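PDB 4IHC: D-galactonate dehydratase family member Dd703_0947, which dehydrates D-mannonate and D-gluconate to 2-dehydro-3-deoxy-D-gluconate with low activity, using one magnesium ion per subunit. Local coordinates for residues Ile294-Leu299 / Lys313-Ile318. Numbering follows the deposited sequence.
With MG (magnesium ion), chain I.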
# COMPACT_ATOMS: atom_id res chain seq x y z
N ILE A 294 -3.36 -16.62 16.66
CA ILE A 294 -1.95 -16.48 16.96
C ILE A 294 -1.76 -15.66 18.21
O ILE A 294 -2.47 -14.69 18.44
CB ILE A 294 -1.24 -15.76 15.80
CG1 ILE A 294 -1.46 -16.54 14.49
CG2 ILE A 294 0.23 -15.56 16.09
CD1 ILE A 294 -0.92 -17.96 14.52
N SER A 295 -0.78 -16.03 19.03
CA SER A 295 -0.38 -15.17 20.12
C SER A 295 1.11 -14.93 20.04
O SER A 295 1.86 -15.78 19.58
CB SER A 295 -0.74 -15.80 21.46
OG SER A 295 0.00 -16.98 21.65
N MET A 296 1.53 -13.75 20.47
CA MET A 296 2.92 -13.37 20.42
C MET A 296 3.18 -12.50 21.63
O MET A 296 2.27 -11.84 22.15
CB MET A 296 3.21 -12.53 19.17
CG MET A 296 3.24 -13.31 17.85
SD MET A 296 4.86 -14.10 17.55
CE MET A 296 5.99 -12.71 17.75
N GLY A 297 4.42 -12.48 22.08
CA GLY A 297 4.84 -11.37 22.89
C GLY A 297 5.54 -11.61 24.20
O GLY A 297 5.99 -10.64 24.83
N GLU A 298 5.67 -12.86 24.65
CA GLU A 298 6.36 -13.04 25.92
C GLU A 298 7.79 -12.45 25.85
O GLU A 298 8.26 -11.89 26.85
CB GLU A 298 6.36 -14.49 26.39
CG GLU A 298 7.32 -15.35 25.63
CD GLU A 298 7.19 -16.82 26.01
OE1 GLU A 298 6.04 -17.29 26.19
OE2 GLU A 298 8.23 -17.48 26.14
N LEU A 299 8.45 -12.53 24.69
CA LEU A 299 9.79 -11.96 24.54
C LEU A 299 9.84 -10.44 24.33
O LEU A 299 10.92 -9.87 24.34
CB LEU A 299 10.58 -12.62 23.42
CG LEU A 299 11.18 -14.00 23.74
CD1 LEU A 299 11.66 -14.68 22.47
CD2 LEU A 299 12.32 -13.88 24.74
N LYS A 313 -3.52 -6.11 13.02
CA LYS A 313 -4.30 -7.34 13.31
C LYS A 313 -3.52 -8.62 13.03
O LYS A 313 -4.09 -9.61 12.59
CB LYS A 313 -5.59 -7.39 12.45
CG LYS A 313 -6.45 -6.13 12.50
CD LYS A 313 -6.42 -5.47 13.87
CE LYS A 313 -7.41 -4.30 13.94
NZ LYS A 313 -6.86 -3.04 13.40
N LEU A 314 -2.22 -8.60 13.29
CA LEU A 314 -1.35 -9.70 12.94
C LEU A 314 -1.31 -10.80 14.01
O LEU A 314 -0.74 -11.88 13.79
CB LEU A 314 0.06 -9.16 12.61
CG LEU A 314 0.12 -8.35 11.31
CD1 LEU A 314 1.56 -8.01 10.93
CD2 LEU A 314 -0.57 -9.05 10.15
N ILE A 315 -1.94 -10.52 15.15
CA ILE A 315 -2.08 -11.50 16.22
C ILE A 315 -3.45 -11.35 16.87
O ILE A 315 -4.11 -10.31 16.74
CB ILE A 315 -1.03 -11.31 17.34
CG1 ILE A 315 -1.22 -9.94 18.02
CG2 ILE A 315 0.39 -11.48 16.79
CD1 ILE A 315 -0.09 -9.57 19.00
N ASP A 316 -3.86 -12.37 17.61
CA ASP A 316 -5.12 -12.32 18.35
C ASP A 316 -4.96 -12.22 19.88
O ASP A 316 -5.90 -11.82 20.58
CB ASP A 316 -5.95 -13.55 17.98
CG ASP A 316 -5.88 -13.82 16.48
OD1 ASP A 316 -6.60 -13.12 15.73
OD2 ASP A 316 -5.06 -14.67 16.04
N TYR A 317 -3.77 -12.50 20.39
CA TYR A 317 -3.53 -12.47 21.83
C TYR A 317 -2.15 -11.89 22.02
O TYR A 317 -1.20 -12.30 21.35
CB TYR A 317 -3.58 -13.89 22.43
CG TYR A 317 -4.96 -14.53 22.32
CD1 TYR A 317 -5.90 -14.36 23.34
CD2 TYR A 317 -5.31 -15.27 21.20
CE1 TYR A 317 -7.16 -14.93 23.25
CE2 TYR A 317 -6.57 -15.84 21.08
CZ TYR A 317 -7.49 -15.65 22.10
OH TYR A 317 -8.72 -16.19 22.01
N ILE A 318 -2.03 -10.92 22.91
CA ILE A 318 -0.74 -10.36 23.28
C ILE A 318 -0.26 -11.04 24.57
O ILE A 318 -1.01 -11.11 25.58
CB ILE A 318 -0.84 -8.81 23.40
CG1 ILE A 318 0.52 -8.18 23.68
CG2 ILE A 318 -1.82 -8.41 24.51
CD1 ILE A 318 1.50 -8.38 22.53
MG MG I . 5.71 -19.40 25.39
O HOH W 1 7.28 -20.05 26.15
O HOH W 2 6.69 -18.83 23.73
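Asp316, just before strand 317-318, takes the backbone N-H of Ile294 on OD2, N to OD2 2.7 Å and nearly straight at 167°. The oxygen uses its anti lone pair, and CG lies beside the backbone N (chi1 -42°), which swings the carboxylate over to Ile294; Arg287 forms a salt bridge with the same oxygen. Ile294 O is gripped in turn by Asp316 N at 2.8 Å and, weakly, by Tyr317 N. One step on, Met296 N donates to Tyr317 O at 3.2 Å, making a parallel ladder. These are neighbouring strands of the enolase-superfamily barrel, joined by helix 303-311 in a beta-alpha-beta crossover. Packing is close on the side of helix 303-311, where Ile315 CG2 presses on Met296 CG at 3.5 Å, the two side chains crossing at about a right angle. On the other face Ser295 CB lies 3.6 Å from Tyr317 CB, and Ser295 also sits beside the metal ligand Glu272. Beyond Gly297 the segments part: Glu298 makes no contact with 313-318 and turns to the metal site, where two waters also bind the magnesium; OE1 binds the ion at 2.3 Å with Asp246 and Glu272, while OE2 accepts a hydrogen bond from a metal-bound water.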